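Local coordinates for protein sulfite dehydrogenase (Paracoccus pantotrophus, PDB 2XTS) that oxidises protein-bound sulfane sulfur at a molybdenum cofactor, as the molybdenum subunit of a complex with a haem-carrying cytochrome, at residues His36-Gln40 against Gln68-Glu73; Ile53-His59 against Gln137-Ile143; Pro152-Leu157 against Val188-Leu194. All coordinates share one frame; numbering follows the deposited sequence.

How the contacts relate
Contacts 1 and 2 are neighbours, with centres about 8 Å apart. Their segments alternate along the chain: 36-40, 53-59, 68-73, then 137-143. They touch through probable hydrogen bonds from E73 N to N54 OD1 and from Q137 NE2 to K38 O. Three loop segments are thus joined to helix 136-140 at Q137, close to the molybdopterin. Both contacts also touch the second subunit. Contact 3 comes later in the chain, with its centre about 29 Å from the other two. It shares strand 143-152 with this region: I143 of contact 2 starts the strand and P152 of contact 3 ends it. Contacts 2 and 3 therefore mark the two ends of one strand in an antiparallel sheet.

Contact 1. Residues His36-Gln40 against Gln68-Glu73; sequences HVKRQ and QGCAFE. With MTE (phosphonic acidmono-(2-amino-5,6-dimercapto-4-oxo-3,7,8a,9,10,10a-hexahydro-4H-8-oxa-1,3,9,10-tetraaza-anthracen-7-ylmethyl)ester), chain E.
K38 and C70 mark the nearest backbone approach of two irregular loops, with their CA atoms 5.2 Å apart. R39 carries most of the contact. Its CG stands anti to the carbonyl carbon (chi1 -59°) and the chain bends at chi2. This brings the guanidinium in among the backbone oxygens of 68-73. NE and NH1 both bind A71 O, a side-on grip on a single atom. The bond from NH1 to A71 O is 2.9 Å and lies in the carbonyl plane. The bond from NE to A71 O is 3.1 Å, with the donor above that plane. H207 also hydrogen-bonds to A71 O.

Both faces of the guanidinium meet oxygens. G69 O sits over its centre, 3.2 Å from R39 CZ. E73 OE2 lies over the opposite face, 3.3 Å from R39 NH2. This is a salt bridge by charge alone: the oxygen lies well out of the guanidinium plane and no N-H points at it. The two bonds to A71 O, both in the guanidinium plane, hold the rotation of the group. R39 NH1 also forms a salt bridge with E206, and NH2 bonds to H25 O of the second subunit. These oxygens are likely to favour the charged arginine.

Earlier in the first loop, V37 CG1 packs on C70 SG at 4.4 Å. F72 and E73 belong to the molybdopterin pocket. O1P of the cofactor phosphate lies over the centre of the F72 ring, 3.3 Å from CZ. F72 O lies 2.7 Å from O1P.

Strand 143-152 lies beside the segment 68-73: A71 packs on H144 and M146, and the H144 ring meets F72. Q40 rests on Q137 and Y138 of helix 136-140.

Contact 2. Residues Ile53-His59 against Gln137-Ile143; sequences INFTPIH and QYTQGMI
Q137 holds its CG anti to the backbone N (chi1 174°) and stays extended beyond it, which lays the amide along F55, T56 and P57. F55 turns its CG anti to the carbonyl carbon (chi1 -64°), and its ring reaches M142. The contact joins an inverse gamma turn centred on P57 in the loop to one centred on M142, which follows helix 136-140. Q137 NE2 donates to F55 O at 2.9 Å, a fairly straight bond with the donor above the carbonyl plane. It also bonds to K38 O. Q137 OE1 approaches H59 CE1 at 3.2 Å and bonds outside the contact to Q274. An alanine here would take the amide away, and F55 O, K38 O and Q274 would probably each lose a partner.

M142 lies beside F55, and its sulfur makes an oblique Met-aromatic contact with the ring. M142 CG is 3.6 Å from F55 CE2. Its SD meets I53 CG1 at 3.8 Å. H59 and Y138 also bond to backbone oxygens of the cytochrome chain, so the contact borders that subunit. T56 N binds G141 O at 2.8 Å. The T56 hydroxyl accepts from F72 N and, through OG1, donates to I143 O at 2.7 Å.

Contact 3. Residues Pro152-Leu157 against Val188-Leu194; sequences PLSVLL and VMDDVML
V192 O accepts from L153 N at 3.0 Å, at the start of helix 153-160. The bond is almost straight (174°). Water 1 is also placed to bond to V192 O. The same water accepts from S154 N at 3.1 Å and lies 2.7 Å from V188 O. The helix start is thus tied through V188 O and V192 O to helix 185-191 and the link after it. Water 2 lies within bonding distance of S154 OG and D190 O.

Beside these polar atoms the packing is apolar and tight. L153 CD1 presses on V192 CG1 at 3.5 Å, while its other branch, CD2, meets L194 CB. The L157 and V188 side chains cross at about a right angle, with L157 CD1 3.4 Å from V188 CG1. L156 CD1 meets L194 CD2 at 3.9 Å. M189 bends at chi2 and chi3 and sets its CE against S154 CB.

L153, L157 and V188 also pack on L169 of strand 168-173. P152, at the N-cap position, pairs with M193 in an antiparallel non-hydrogen-bonded pair. The arrangement is a strand-to-helix junction packed on a neighbouring helix-to-strand connection, within the molybdopterin-binding domain.

Contact 1. Residues His36-Gln40 against Gln68-Glu73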
loop_
_atom_site.group_PDB
_atom_site.type_symbol
_atom_site.label_atom_id
_atom_site.label_comp_id
_atom_site.label_asym_id
_atom_site.label_seq_id
_atom_site.Cartn_x
_atom_site.Cartn_y
_atom_site.Cartn_z
ATOM N N HIS A 36 14.531 10.132 -3.360
ATOM C CA HIS A 36 15.482 9.091 -2.915
ATOM C C HIS A 36 14.812 7.774 -2.515
ATOM O O HIS A 36 15.485 6.778 -2.305
ATOM C CB HIS A 36 16.341 9.602 -1.728
ATOM C CG HIS A 36 15.524 10.076 -0.572
ATOM N ND1 HIS A 36 14.752 11.216 -0.640
ATOM C CD2 HIS A 36 15.272 9.515 0.636
ATOM C CE1 HIS A 36 14.094 11.360 0.499
ATOM N NE2 HIS A 36 14.385 10.339 1.286
ATOM N N VAL A 37 13.497 7.777 -2.337
ATOM C CA VAL A 37 12.746 6.584 -1.993
ATOM C C VAL A 37 12.306 5.914 -3.290
ATOM O O VAL A 37 11.212 6.143 -3.786
ATOM C CB VAL A 37 11.577 6.905 -1.041
ATOM C CG1 VAL A 37 10.896 5.623 -0.575
ATOM C CG2 VAL A 37 12.078 7.691 0.182
ATOM N N LYS A 38 13.215 5.139 -3.873
ATOM C CA LYS A 38 13.035 4.542 -5.181
ATOM C C LYS A 38 13.852 3.282 -5.245
ATOM O O LYS A 38 14.682 3.026 -4.377
ATOM C CB LYS A 38 13.490 5.513 -6.266
ATOM C CG LYS A 38 14.966 5.893 -6.180
ATOM C CD LYS A 38 15.365 6.759 -7.352
ATOM C CE LYS A 38 16.759 7.338 -7.166
ATOM N NZ LYS A 38 17.173 8.109 -8.381
ATOM N N ARG A 39 13.605 2.493 -6.284
ATOM C CA ARG A 39 14.409 1.316 -6.533
ATOM C C ARG A 39 15.774 1.736 -7.019
ATOM O O ARG A 39 15.895 2.675 -7.802
ATOM C CB ARG A 39 13.802 0.445 -7.610
ATOM C CG ARG A 39 12.440 -0.042 -7.315
ATOM C CD ARG A 39 11.642 -0.066 -8.648
ATOM N NE ARG A 39 10.479 -0.849 -8.474
ATOM C CZ ARG A 39 9.436 -0.896 -9.283
ATOM N NH1 ARG A 39 8.506 -1.735 -8.937
ATOM N NH2 ARG A 39 9.309 -0.135 -10.379
ATOM N N GLN A 40 16.802 1.030 -6.562
ATOM C CA GLN A 40 18.167 1.233 -7.031
ATOM C C GLN A 40 18.637 -0.019 -7.731
ATOM O O GLN A 40 18.261 -1.127 -7.378
ATOM C CB GLN A 40 19.105 1.534 -5.879
ATOM C CG GLN A 40 18.838 2.841 -5.136
ATOM C CD GLN A 40 19.370 4.071 -5.817
ATOM O OE1 GLN A 40 20.067 4.002 -6.820
ATOM N NE2 GLN A 40 19.062 5.206 -5.249
ATOM N N GLN A 68 4.065 -0.359 -3.764
ATOM C CA GLN A 68 4.334 -1.215 -4.879
ATOM C C GLN A 68 5.173 -0.541 -5.949
ATOM O O GLN A 68 5.913 -1.226 -6.654
ATOM C CB GLN A 68 3.054 -1.849 -5.441
ATOM C CG GLN A 68 1.890 -0.923 -5.638
ATOM C CD GLN A 68 0.946 -0.803 -4.450
ATOM O OE1 GLN A 68 1.366 -0.858 -3.292
ATOM N NE2 GLN A 68 -0.335 -0.661 -4.739
ATOM N N GLY A 69 5.104 0.776 -6.058
ATOM C CA GLY A 69 5.930 1.461 -7.018
ATOM C C GLY A 69 7.423 1.415 -6.739
ATOM O O GLY A 69 8.216 1.622 -7.655
ATOM N N CYS A 70 7.816 1.191 -5.487
ATOM C CA CYS A 70 9.241 1.013 -5.199
ATOM C C CYS A 70 9.606 -0.353 -4.655
ATOM O O CYS A 70 10.709 -0.560 -4.177
ATOM C CB CYS A 70 9.771 2.082 -4.263
ATOM S SG CYS A 70 9.047 2.178 -2.634
ATOM N N ALA A 71 8.694 -1.302 -4.780
ATOM C CA ALA A 71 8.927 -2.682 -4.395
ATOM C C ALA A 71 9.829 -3.347 -5.433
ATOM O O ALA A 71 9.605 -3.220 -6.648
ATOM C CB ALA A 71 7.615 -3.416 -4.267
ATOM N N PHE A 72 10.855 -4.051 -4.956
ATOM C CA PHE A 72 11.887 -4.587 -5.842
ATOM C C PHE A 72 11.330 -5.475 -6.933
ATOM O O PHE A 72 10.238 -6.054 -6.807
ATOM C CB PHE A 72 12.987 -5.350 -5.080
ATOM C CG PHE A 72 12.686 -6.806 -4.810
ATOM C CD1 PHE A 72 11.723 -7.210 -3.922
ATOM C CD2 PHE A 72 13.417 -7.785 -5.455
ATOM C CE1 PHE A 72 11.481 -8.547 -3.698
ATOM C CE2 PHE A 72 13.178 -9.106 -5.224
ATOM C CZ PHE A 72 12.223 -9.504 -4.355
ATOM N N GLU A 73 12.128 -5.610 -7.986
ATOM C CA GLU A 73 11.885 -6.459 -9.152
ATOM C C GLU A 73 13.011 -7.440 -9.300
ATOM O O GLU A 73 14.171 -7.098 -9.155
ATOM C CB GLU A 73 11.929 -5.606 -10.416
ATOM C CG GLU A 73 10.900 -4.510 -10.521
ATOM C CD GLU A 73 11.193 -3.601 -11.699
ATOM O OE1 GLU A 73 11.152 -4.046 -12.868
ATOM O OE2 GLU A 73 11.471 -2.425 -11.466
HETATM N N1 MTE E . 8.516 -15.319 -12.430
HETATM C C2 MTE E . 8.807 -15.334 -13.726
HETATM N N2 MTE E . 7.861 -15.746 -14.598
HETATM N N3 MTE E . 10.003 -14.931 -14.197
HETATM C C4 MTE E . 11.004 -14.496 -13.378
HETATM O O4 MTE E . 12.079 -14.127 -13.895
HETATM N N5 MTE E . 11.716 -14.146 -10.998
HETATM C C6 MTE E . 11.470 -14.754 -9.710
HETATM C C7 MTE E . 10.050 -14.597 -9.191
HETATM N N8 MTE E . 9.105 -14.982 -10.207
HETATM C C9 MTE E . 10.769 -14.481 -11.949
HETATM C C10 MTE E . 9.447 -14.937 -11.504
HETATM C "C1'" MTE E . 12.437 -14.286 -8.637
HETATM S "S1'" MTE E . 14.079 -14.891 -8.659
HETATM C "C2'" MTE E . 12.041 -13.482 -7.622
HETATM S "S2'" MTE E . 13.075 -13.095 -6.304
HETATM C "C3'" MTE E . 10.630 -12.935 -7.620
HETATM O "O3'" MTE E . 9.869 -13.246 -8.799
HETATM C "C4'" MTE E . 10.661 -11.421 -7.534
HETATM O "O4'" MTE E . 9.321 -10.916 -7.447
HETATM P P MTE E . 9.139 -9.357 -7.777
HETATM O O1P MTE E . 10.027 -8.719 -6.667
HETATM O O2P MTE E . 9.696 -9.037 -9.125
HETATM O O3P MTE E . 7.691 -9.081 -7.556
#

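Contact 2. Residues Ile53-His59 against Gln137-Ile143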
loop_
_atom_site.group_PDB
_atom_site.type_symbol
_atom_site.label_atom_id
_atom_site.label_comp_id
_atom_site.label_asym_id
_atom_site.label_seq_id
_atom_site.Cartn_x
_atom_site.Cartn_y
_atom_site.Cartn_z
ATOM N N ILE A 53 18.192 -7.744 -10.912
ATOM C CA ILE A 53 17.590 -7.448 -9.629
ATOM C C ILE A 53 17.669 -5.940 -9.417
ATOM O O ILE A 53 18.650 -5.296 -9.797
ATOM C CB ILE A 53 18.397 -8.173 -8.509
ATOM C CG1 ILE A 53 17.792 -7.979 -7.124
ATOM C CG2 ILE A 53 19.906 -7.784 -8.501
ATOM C CD1 ILE A 53 16.530 -8.684 -6.943
ATOM N N ASN A 54 16.660 -5.376 -8.748
ATOM C CA ASN A 54 16.811 -4.057 -8.145
ATOM C C ASN A 54 16.357 -4.133 -6.694
ATOM O O ASN A 54 15.998 -5.220 -6.227
ATOM C CB ASN A 54 16.159 -2.953 -8.982
ATOM C CG ASN A 54 14.650 -3.046 -9.041
ATOM O OD1 ASN A 54 14.015 -3.490 -8.089
ATOM N ND2 ASN A 54 14.054 -2.553 -10.139
ATOM N N PHE A 55 16.444 -3.022 -5.962
ATOM C CA PHE A 55 16.387 -3.087 -4.514
ATOM C C PHE A 55 15.361 -2.120 -3.938
ATOM O O PHE A 55 15.347 -0.948 -4.299
ATOM C CB PHE A 55 17.774 -2.747 -3.943
ATOM C CG PHE A 55 18.836 -3.729 -4.320
ATOM C CD1 PHE A 55 19.570 -3.558 -5.484
ATOM C CD2 PHE A 55 19.069 -4.845 -3.536
ATOM C CE1 PHE A 55 20.511 -4.504 -5.867
ATOM C CE2 PHE A 55 20.034 -5.765 -3.903
ATOM C CZ PHE A 55 20.742 -5.592 -5.060
ATOM N N THR A 56 14.515 -2.622 -3.045
ATOM C CA THR A 56 13.530 -1.797 -2.350
ATOM C C THR A 56 14.233 -0.838 -1.382
ATOM O O THR A 56 15.154 -1.250 -0.697
ATOM C CB THR A 56 12.605 -2.697 -1.489
ATOM O OG1 THR A 56 12.033 -3.720 -2.307
ATOM C CG2 THR A 56 11.517 -1.911 -0.788
ATOM N N PRO A 57 13.788 0.430 -1.308
ATOM C CA PRO A 57 14.410 1.416 -0.405
ATOM C C PRO A 57 13.987 1.223 1.045
ATOM O O PRO A 57 13.459 2.142 1.653
ATOM C CB PRO A 57 13.925 2.752 -0.968
ATOM C CG PRO A 57 12.609 2.443 -1.539
ATOM C CD PRO A 57 12.776 1.073 -2.173
ATOM N N ILE A 58 14.307 0.058 1.610
ATOM C CA ILE A 58 13.904 -0.245 2.974
ATOM C C ILE A 58 14.553 0.637 4.037
ATOM O O ILE A 58 14.096 0.657 5.140
ATOM C CB ILE A 58 14.097 -1.739 3.315
ATOM C CG1 ILE A 58 15.564 -2.173 3.201
ATOM C CG2 ILE A 58 13.162 -2.620 2.466
ATOM C CD1 ILE A 58 15.866 -3.472 3.901
ATOM N N HIS A 59 15.636 1.342 3.729
ATOM C CA HIS A 59 16.189 2.306 4.669
ATOM C C HIS A 59 15.220 3.425 4.997
ATOM O O HIS A 59 15.267 3.975 6.078
ATOM C CB HIS A 59 17.477 2.879 4.104
ATOM C CG HIS A 59 17.284 3.686 2.864
ATOM N ND1 HIS A 59 16.824 3.130 1.694
ATOM C CD2 HIS A 59 17.580 4.981 2.586
ATOM C CE1 HIS A 59 16.780 4.057 0.761
ATOM N NE2 HIS A 59 17.241 5.192 1.269
ATOM N N GLN A 137 19.292 -0.970 1.899
ATOM C CA GLN A 137 18.603 -1.122 0.615
ATOM C C GLN A 137 19.304 -2.204 -0.207
ATOM O O GLN A 137 18.664 -3.051 -0.850
ATOM C CB GLN A 137 18.634 0.201 -0.155
ATOM C CG GLN A 137 18.080 0.087 -1.554
ATOM C CD GLN A 137 17.591 1.397 -2.121
ATOM O OE1 GLN A 137 18.076 2.457 -1.719
ATOM N NE2 GLN A 137 16.636 1.330 -3.042
ATOM N N TYR A 138 20.640 -2.187 -0.179
ATOM C CA TYR A 138 21.443 -3.090 -1.015
ATOM C C TYR A 138 21.634 -4.463 -0.383
ATOM O O TYR A 138 21.592 -5.478 -1.060
ATOM C CB TYR A 138 22.809 -2.441 -1.336
ATOM C CG TYR A 138 22.627 -1.082 -1.935
ATOM C CD1 TYR A 138 22.165 -0.939 -3.230
ATOM C CD2 TYR A 138 22.849 0.053 -1.193
ATOM C CE1 TYR A 138 21.945 0.302 -3.768
ATOM C CE2 TYR A 138 22.598 1.304 -1.716
ATOM C CZ TYR A 138 22.167 1.418 -3.012
ATOM O OH TYR A 138 21.895 2.642 -3.562
ATOM N N THR A 139 21.900 -4.494 0.917
ATOM C CA THR A 139 22.227 -5.753 1.562
ATOM C C THR A 139 21.009 -6.539 2.066
ATOM O O THR A 139 21.126 -7.739 2.321
ATOM C CB THR A 139 23.287 -5.537 2.682
ATOM O OG1 THR A 139 22.882 -4.513 3.592
ATOM C CG2 THR A 139 24.612 -5.133 2.093
ATOM N N GLN A 140 19.826 -5.898 2.143
ATOM C CA GLN A 140 18.603 -6.552 2.580
ATOM C C GLN A 140 17.370 -6.206 1.740
ATOM O O GLN A 140 16.288 -6.674 2.060
ATOM C CB GLN A 140 18.338 -6.267 4.070
ATOM C CG GLN A 140 19.198 -7.043 5.088
ATOM C CD GLN A 140 20.563 -6.400 5.342
ATOM O OE1 GLN A 140 20.784 -5.231 5.051
ATOM N NE2 GLN A 140 21.459 -7.153 5.947
ATOM N N GLY A 141 17.519 -5.382 0.707
ATOM C CA GLY A 141 16.363 -4.841 0.015
ATOM C C GLY A 141 15.770 -5.648 -1.128
ATOM O O GLY A 141 14.888 -5.161 -1.809
ATOM N N MET A 142 16.190 -6.893 -1.328
ATOM C CA MET A 142 15.499 -7.784 -2.257
ATOM C C MET A 142 14.306 -8.415 -1.517
ATOM O O MET A 142 14.238 -9.631 -1.317
ATOM C CB MET A 142 16.407 -8.887 -2.824
ATOM C CG MET A 142 17.715 -8.468 -3.370
ATOM S SD MET A 142 18.536 -9.966 -4.020
ATOM C CE MET A 142 20.221 -9.394 -4.207
ATOM N N ILE A 143 13.352 -7.573 -1.114
ATOM C CA ILE A 143 12.212 -8.007 -0.370
ATOM C C ILE A 143 11.096 -6.986 -0.561
ATOM O O ILE A 143 11.339 -5.784 -0.684
ATOM C CB ILE A 143 12.580 -8.142 1.146
ATOM C CG1 ILE A 143 11.508 -8.892 1.919
ATOM C CG2 ILE A 143 12.887 -6.789 1.808
ATOM C CD1 ILE A 143 12.044 -9.469 3.222
#

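Contact 3. Residues Pro152-Leu157 against Val188-Leu194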
loop_
_atom_site.group_PDB
_atom_site.type_symbol
_atom_site.label_atom_id
_atom_site.label_comp_id
_atom_site.label_asym_id
_atom_site.label_seq_id
_atom_site.Cartn_x
_atom_site.Cartn_y
_atom_site.Cartn_z
ATOM N N PRO A 152 -7.091 -19.508 -4.002
ATOM C CA PRO A 152 -6.191 -20.591 -3.616
ATOM C C PRO A 152 -5.987 -21.583 -4.735
ATOM O O PRO A 152 -6.943 -21.933 -5.447
ATOM C CB PRO A 152 -6.905 -21.276 -2.463
ATOM C CG PRO A 152 -8.228 -20.693 -2.369
ATOM C CD PRO A 152 -8.346 -19.506 -3.230
ATOM N N LEU A 153 -4.761 -22.073 -4.900
ATOM C CA LEU A 153 -4.553 -23.104 -5.919
ATOM C C LEU A 153 -5.438 -24.327 -5.713
ATOM O O LEU A 153 -5.837 -24.969 -6.684
ATOM C CB LEU A 153 -3.088 -23.535 -6.025
ATOM C CG LEU A 153 -2.104 -22.488 -6.555
ATOM C CD1 LEU A 153 -0.763 -23.162 -6.893
ATOM C CD2 LEU A 153 -2.662 -21.693 -7.742
ATOM N N SER A 154 -5.737 -24.649 -4.458
ATOM C CA SER A 154 -6.574 -25.816 -4.184
ATOM C C SER A 154 -7.905 -25.754 -4.919
ATOM O O SER A 154 -8.385 -26.775 -5.424
ATOM C CB SER A 154 -6.803 -25.951 -2.689
ATOM O OG SER A 154 -7.475 -24.833 -2.150
ATOM N N VAL A 155 -8.518 -24.578 -5.006
ATOM C CA VAL A 155 -9.819 -24.501 -5.651
ATOM C C VAL A 155 -9.702 -24.613 -7.173
ATOM O O VAL A 155 -10.570 -25.210 -7.822
ATOM C CB VAL A 155 -10.611 -23.261 -5.236
ATOM C CG1 VAL A 155 -12.032 -23.354 -5.781
ATOM C CG2 VAL A 155 -10.653 -23.124 -3.704
ATOM N N LEU A 156 -8.626 -24.082 -7.753
ATOM C CA LEU A 156 -8.413 -24.228 -9.198
ATOM C C LEU A 156 -8.135 -25.674 -9.551
ATOM O O LEU A 156 -8.673 -26.208 -10.530
ATOM C CB LEU A 156 -7.238 -23.379 -9.643
ATOM C CG LEU A 156 -7.415 -21.882 -9.422
ATOM C CD1 LEU A 156 -6.121 -21.168 -9.850
ATOM C CD2 LEU A 156 -8.601 -21.346 -10.176
ATOM N N LEU A 157 -7.294 -26.305 -8.742
ATOM C CA LEU A 157 -6.901 -27.686 -8.984
ATOM C C LEU A 157 -8.095 -28.622 -8.846
ATOM O O LEU A 157 -8.201 -29.596 -9.580
ATOM C CB LEU A 157 -5.763 -28.084 -8.054
ATOM C CG LEU A 157 -4.448 -27.382 -8.411
ATOM C CD1 LEU A 157 -3.416 -27.592 -7.316
ATOM C CD2 LEU A 157 -3.867 -27.831 -9.750
ATOM N N VAL A 188 1.220 -26.694 -1.948
ATOM C CA VAL A 188 0.210 -26.188 -2.874
ATOM C C VAL A 188 -1.163 -26.128 -2.225
ATOM O O VAL A 188 -1.880 -25.141 -2.358
ATOM C CB VAL A 188 0.139 -27.102 -4.145
ATOM C CG1 VAL A 188 -1.048 -26.756 -5.034
ATOM C CG2 VAL A 188 1.460 -27.064 -4.939
ATOM N N MET A 189 -1.533 -27.224 -1.573
ATOM C CA MET A 189 -2.849 -27.369 -0.984
ATOM C C MET A 189 -3.021 -26.610 0.316
ATOM O O MET A 189 -4.147 -26.478 0.803
ATOM C CB MET A 189 -3.142 -28.852 -0.774
ATOM C CG MET A 189 -3.292 -29.620 -2.060
ATOM S SD MET A 189 -4.569 -28.996 -3.172
ATOM C CE MET A 189 -6.072 -29.512 -2.339
ATOM N N ASP A 190 -1.925 -26.122 0.894
ATOM C CA ASP A 190 -1.942 -25.381 2.158
ATOM C C ASP A 190 -2.297 -23.907 1.876
ATOM O O ASP A 190 -3.455 -23.520 2.054
ATOM C CB ASP A 190 -0.594 -25.561 2.874
ATOM C CG ASP A 190 -0.486 -24.787 4.180
ATOM O OD1 ASP A 190 -1.438 -24.076 4.582
ATOM O OD2 ASP A 190 0.602 -24.873 4.787
ATOM N N ASP A 191 -1.343 -23.098 1.414
ATOM C CA ASP A 191 -1.550 -21.658 1.342
ATOM C C ASP A 191 -0.995 -20.987 0.088
ATOM O O ASP A 191 -0.835 -19.775 0.058
ATOM C CB ASP A 191 -0.990 -20.981 2.597
ATOM C CG ASP A 191 0.500 -21.177 2.776
ATOM O OD1 ASP A 191 1.125 -21.935 1.994
ATOM O OD2 ASP A 191 1.047 -20.576 3.730
ATOM N N VAL A 192 -0.715 -21.748 -0.957
ATOM C CA VAL A 192 -0.289 -21.122 -2.222
ATOM C C VAL A 192 -1.514 -20.513 -2.904
ATOM O O VAL A 192 -2.545 -21.160 -3.036
ATOM C CB VAL A 192 0.460 -22.074 -3.192
ATOM C CG1 VAL A 192 0.917 -21.346 -4.462
ATOM C CG2 VAL A 192 1.663 -22.695 -2.494
ATOM N N MET A 193 -1.367 -19.276 -3.341
ATOM C CA MET A 193 -2.431 -18.505 -3.967
ATOM C C MET A 193 -2.009 -18.071 -5.365
ATOM O O MET A 193 -0.833 -17.771 -5.607
ATOM C CB MET A 193 -2.714 -17.261 -3.094
ATOM C CG MET A 193 -3.640 -16.203 -3.682
ATOM S SD MET A 193 -3.527 -14.608 -2.877
ATOM C CE MET A 193 -3.982 -15.102 -1.223
ATOM N N LEU A 194 -2.969 -18.028 -6.283
ATOM C CA LEU A 194 -2.852 -17.262 -7.511
ATOM C C LEU A 194 -3.416 -15.878 -7.224
ATOM O O LEU A 194 -4.633 -15.702 -7.091
ATOM C CB LEU A 194 -3.599 -17.957 -8.664
ATOM C CG LEU A 194 -3.465 -17.310 -10.037
ATOM C CD1 LEU A 194 -2.040 -17.472 -10.572
ATOM C CD2 LEU A 194 -4.517 -17.860 -10.996
HETATM O O HOH W 1 -4.075 -23.640 -2.102
HETATM O O HOH W 2 -5.613 -23.612 0.167
#